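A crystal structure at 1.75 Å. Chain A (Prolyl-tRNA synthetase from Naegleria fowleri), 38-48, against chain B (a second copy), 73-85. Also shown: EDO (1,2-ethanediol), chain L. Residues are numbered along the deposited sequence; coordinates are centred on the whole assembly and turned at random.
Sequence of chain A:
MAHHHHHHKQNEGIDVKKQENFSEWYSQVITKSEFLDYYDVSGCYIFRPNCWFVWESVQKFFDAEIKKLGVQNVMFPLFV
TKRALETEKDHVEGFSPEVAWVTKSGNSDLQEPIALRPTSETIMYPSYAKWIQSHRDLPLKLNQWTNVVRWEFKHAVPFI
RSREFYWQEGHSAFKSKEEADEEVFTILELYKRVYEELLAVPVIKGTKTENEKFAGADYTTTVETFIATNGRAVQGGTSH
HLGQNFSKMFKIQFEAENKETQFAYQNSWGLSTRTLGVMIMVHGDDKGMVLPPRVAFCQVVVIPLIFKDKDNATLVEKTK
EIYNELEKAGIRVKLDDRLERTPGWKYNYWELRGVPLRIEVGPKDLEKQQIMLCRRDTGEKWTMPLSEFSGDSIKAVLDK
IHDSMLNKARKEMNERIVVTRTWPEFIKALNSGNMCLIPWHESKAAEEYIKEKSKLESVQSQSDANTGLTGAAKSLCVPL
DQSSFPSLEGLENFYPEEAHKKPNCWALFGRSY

Chain A, residues 38-48: YYDVSGCYIFR
Chain B, residues 73-85: NVMFPLFVTKRAL

Residues 38-48 of chain A and 73-85 of chain B run antiparallel and bury 659 Å² between them, with Pro77(B), Phe79(B) and Tyr39(A) covered most. The register is fixed at one end by a single antiparallel bridge, Phe47(A) with Met75(B) (CA-CA 5.1 Å): Phe47(A) N donates to Met75(B) O at 3.0 Å, and Met75(B) N donates to Phe47(A) O at 3.1 Å, both nearly straight. Beyond it the backbones diverge, to 6.4 Å between the CA atoms of Cys44(A) and Pro77(B) and 7.0 Å between those of Val41(A) and Thr81(B), and side chains fill the widening gap.

Pro77(B), phi/psi -69/157 with a C-gamma exo ring, points toward chain A. Its CG lies over the face of the Tyr39(A) ring, 3.7 Å from the centroid and 18° off the normal, a CH-pi contact; its CD packs 4.0 Å from Ile46(A) CG1. Ile46(A), chi1 m and chi2 t, in turn sets CG2 over the Phe76(B) ring, 3.8 Å from the centroid.

Tyr39(A) is extended (-143/166), with chi1 t and chi2 61°. This carries its hydroxyl to the chain B backbone at the strand that begins at Phe79(B), where OH donates a short 2.5 Å hydrogen bond to Phe79(B) O. Water 1 donates to Tyr39(A) OH (2.9 Å) and Asp40(A) OD1 (2.6 Å) and accepts from Thr81(B) N (3.1 Å), tying the chains together beside the direct bond.

Phe79(B), chi1 m, presents its ring edge to Cys44(A), whose SG is 3.9 Å from Phe79(B) CD2. A type II turn from Val41(A) to Cys44(A), with Gly43(A) at 81/8, precedes this contact. Val41(A), chi1 t, places CG2 3.7 Å from Thr81(B) CG2. Thr81(B), chi1 p, caps the following helix: its OG1 accepts from Ala84(B) N at 3.0 Å.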

# COMPACT_ATOMS: atom_id res chain seq x y z
N TYR A 38 20.35 1.73 5.74
CA TYR A 38 20.17 2.15 7.12
C TYR A 38 19.69 3.60 7.20
O TYR A 38 19.79 4.37 6.24
CB TYR A 38 21.47 1.96 7.90
CG TYR A 38 21.87 0.51 7.96
CD1 TYR A 38 21.17 -0.38 8.74
CD2 TYR A 38 22.93 0.03 7.19
CE1 TYR A 38 21.52 -1.71 8.81
CE2 TYR A 38 23.29 -1.31 7.25
CZ TYR A 38 22.57 -2.18 8.05
OH TYR A 38 22.91 -3.51 8.13
N TYR A 39 19.21 3.98 8.38
CA TYR A 39 18.51 5.25 8.58
C TYR A 39 18.89 5.79 9.96
O TYR A 39 19.42 5.08 10.80
CB TYR A 39 17.00 5.02 8.44
CG TYR A 39 16.14 6.25 8.39
CD1 TYR A 39 16.29 7.20 7.38
CD2 TYR A 39 15.14 6.44 9.33
CE1 TYR A 39 15.46 8.32 7.32
CE2 TYR A 39 14.31 7.55 9.28
CZ TYR A 39 14.48 8.48 8.29
OH TYR A 39 13.64 9.57 8.26
N ASP A 40 18.59 7.07 10.19
CA ASP A 40 19.03 7.71 11.43
C ASP A 40 17.97 7.68 12.54
O ASP A 40 18.13 8.37 13.55
CB ASP A 40 19.48 9.16 11.16
CG ASP A 40 18.36 10.06 10.67
OD1 ASP A 40 17.24 9.59 10.39
OD2 ASP A 40 18.62 11.28 10.54
N VAL A 41 16.91 6.90 12.37
CA VAL A 41 16.02 6.53 13.47
C VAL A 41 16.23 5.04 13.70
O VAL A 41 16.02 4.23 12.79
CB VAL A 41 14.55 6.86 13.15
CG1 VAL A 41 13.63 6.39 14.29
CG2 VAL A 41 14.38 8.35 12.90
N SER A 42 16.68 4.69 14.90
CA SER A 42 17.10 3.33 15.18
C SER A 42 15.97 2.34 14.92
O SER A 42 14.81 2.59 15.28
CB SER A 42 17.59 3.22 16.62
OG SER A 42 17.85 1.88 16.98
N GLY A 43 16.30 1.23 14.27
CA GLY A 43 15.33 0.18 14.03
C GLY A 43 14.41 0.41 12.85
O GLY A 43 13.45 -0.35 12.68
N CYS A 44 14.65 1.45 12.06
CA CYS A 44 13.88 1.74 10.87
C CYS A 44 14.81 1.65 9.66
O CYS A 44 15.97 2.04 9.75
CB CYS A 44 13.25 3.13 10.96
SG CYS A 44 12.11 3.26 12.37
N TYR A 45 14.29 1.13 8.55
CA TYR A 45 15.13 0.86 7.39
C TYR A 45 14.43 1.34 6.13
O TYR A 45 13.21 1.43 6.07
CB TYR A 45 15.45 -0.64 7.27
CG TYR A 45 16.00 -1.22 8.56
CD1 TYR A 45 17.35 -1.12 8.86
CD2 TYR A 45 15.16 -1.84 9.49
CE1 TYR A 45 17.86 -1.62 10.05
CE2 TYR A 45 15.67 -2.35 10.68
CZ TYR A 45 17.01 -2.24 10.95
OH TYR A 45 17.53 -2.74 12.13
N ILE A 46 15.24 1.62 5.11
CA ILE A 46 14.78 2.07 3.80
C ILE A 46 14.68 0.86 2.88
O ILE A 46 15.66 0.13 2.69
CB ILE A 46 15.74 3.11 3.22
CG1 ILE A 46 15.77 4.36 4.11
CG2 ILE A 46 15.37 3.44 1.76
CD1 ILE A 46 17.00 5.21 3.91
N PHE A 47 13.49 0.64 2.28
CA PHE A 47 13.26 -0.46 1.35
C PHE A 47 13.44 0.08 -0.07
O PHE A 47 12.59 0.84 -0.55
CB PHE A 47 11.85 -1.06 1.49
CG PHE A 47 11.59 -1.76 2.80
CD1 PHE A 47 11.74 -1.12 4.01
CD2 PHE A 47 11.12 -3.07 2.80
CE1 PHE A 47 11.48 -1.78 5.21
CE2 PHE A 47 10.84 -3.73 4.00
CZ PHE A 47 11.03 -3.08 5.20
N ARG A 48 14.52 -0.32 -0.73
CA ARG A 48 14.84 0.16 -2.07
C ARG A 48 14.04 -0.63 -3.12
O ARG A 48 13.39 -1.62 -2.79
CB ARG A 48 16.35 0.08 -2.26
CG ARG A 48 17.13 1.00 -1.31
CD ARG A 48 18.64 0.92 -1.54
NE ARG A 48 19.03 1.63 -2.76
CZ ARG A 48 20.29 1.79 -3.16
NH1 ARG A 48 21.28 1.28 -2.44
NH2 ARG A 48 20.56 2.47 -4.27
N ASN B 73 8.86 1.93 -7.38
CA ASN B 73 8.27 2.07 -6.05
C ASN B 73 9.26 1.67 -4.96
O ASN B 73 10.02 0.72 -5.11
CB ASN B 73 7.00 1.22 -5.92
CG ASN B 73 5.81 1.81 -6.68
OD1 ASN B 73 5.88 2.94 -7.15
ND2 ASN B 73 4.74 1.04 -6.79
N VAL B 74 9.21 2.41 -3.84
CA VAL B 74 10.07 2.20 -2.68
C VAL B 74 9.21 2.37 -1.44
O VAL B 74 8.02 2.64 -1.52
CB VAL B 74 11.25 3.19 -2.64
CG1 VAL B 74 12.18 3.00 -3.82
CG2 VAL B 74 10.74 4.65 -2.58
N MET B 75 9.83 2.22 -0.27
CA MET B 75 9.18 2.64 0.97
C MET B 75 10.23 3.18 1.92
O MET B 75 11.10 2.42 2.37
CB MET B 75 8.41 1.50 1.62
CG MET B 75 7.61 1.96 2.82
SD MET B 75 6.39 3.23 2.41
CE MET B 75 5.50 2.44 1.09
N PHE B 76 10.13 4.45 2.25
CA PHE B 76 10.96 5.10 3.26
C PHE B 76 10.21 5.18 4.58
O PHE B 76 9.00 4.99 4.63
CB PHE B 76 11.35 6.50 2.80
CG PHE B 76 12.53 6.56 1.85
CD1 PHE B 76 12.37 6.28 0.51
CD2 PHE B 76 13.78 6.98 2.31
CE1 PHE B 76 13.44 6.40 -0.38
CE2 PHE B 76 14.85 7.10 1.44
CZ PHE B 76 14.68 6.81 0.09
N PRO B 77 10.92 5.47 5.68
CA PRO B 77 10.28 5.41 7.01
C PRO B 77 9.24 6.48 7.25
O PRO B 77 9.25 7.57 6.66
CB PRO B 77 11.46 5.59 7.97
CG PRO B 77 12.64 5.09 7.20
CD PRO B 77 12.39 5.56 5.80
N LEU B 78 8.34 6.15 8.19
CA LEU B 78 7.34 7.07 8.72
C LEU B 78 7.97 8.19 9.56
O LEU B 78 7.41 9.28 9.65
CB LEU B 78 6.36 6.28 9.59
CG LEU B 78 5.37 7.08 10.43
CD1 LEU B 78 4.37 7.77 9.52
CD2 LEU B 78 4.68 6.15 11.43
N PHE B 79 9.11 7.92 10.19
CA PHE B 79 9.70 8.84 11.15
C PHE B 79 10.79 9.69 10.52
O PHE B 79 11.55 9.24 9.66
CB PHE B 79 10.31 8.07 12.32
CG PHE B 79 9.31 7.29 13.10
CD1 PHE B 79 8.30 7.93 13.78
CD2 PHE B 79 9.38 5.90 13.16
CE1 PHE B 79 7.37 7.21 14.51
CE2 PHE B 79 8.46 5.17 13.89
CZ PHE B 79 7.46 5.83 14.56
N VAL B 80 10.92 10.93 11.02
CA VAL B 80 12.02 11.80 10.63
C VAL B 80 12.54 12.52 11.86
O VAL B 80 11.77 12.93 12.74
CB VAL B 80 11.58 12.80 9.53
CG1 VAL B 80 10.36 13.63 9.97
CG2 VAL B 80 12.75 13.70 9.11
N THR B 81 13.87 12.66 11.95
CA THR B 81 14.47 13.31 13.10
C THR B 81 14.26 14.82 13.03
O THR B 81 14.02 15.40 11.96
CB THR B 81 15.97 13.01 13.19
OG1 THR B 81 16.65 13.53 12.05
CG2 THR B 81 16.22 11.50 13.26
N LYS B 82 14.34 15.46 14.19
CA LYS B 82 14.29 16.91 14.26
C LYS B 82 15.41 17.53 13.42
O LYS B 82 15.17 18.46 12.64
CB LYS B 82 14.39 17.36 15.72
CG LYS B 82 14.19 18.85 15.97
CD LYS B 82 13.98 19.08 17.46
CE LYS B 82 13.62 20.53 17.77
NZ LYS B 82 14.78 21.44 17.60
N ARG B 83 16.62 16.99 13.55
CA ARG B 83 17.75 17.53 12.80
C ARG B 83 17.52 17.43 11.29
O ARG B 83 17.80 18.38 10.55
CB ARG B 83 19.04 16.80 13.20
N ALA B 84 16.98 16.30 10.82
CA ALA B 84 16.72 16.17 9.39
C ALA B 84 15.61 17.11 8.93
O ALA B 84 15.70 17.71 7.85
CB ALA B 84 16.36 14.72 9.04
N LEU B 85 14.56 17.26 9.74
CA LEU B 85 13.39 18.02 9.32
C LEU B 85 13.70 19.50 9.17
O LEU B 85 13.11 20.18 8.32
CB LEU B 85 12.26 17.80 10.33
CG LEU B 85 10.86 18.26 9.96
CD1 LEU B 85 10.39 17.55 8.69
CD2 LEU B 85 9.93 17.97 11.13
C1 EDO L . 18.72 2.04 11.63
O1 EDO L . 18.64 1.87 10.22
C2 EDO L . 19.45 0.85 12.25
O2 EDO L . 19.04 0.68 13.61
O HOH W 1 15.45 11.35 9.61
O HOH W 2 19.85 13.04 11.90
O HOH W 3 10.83 2.20 5.40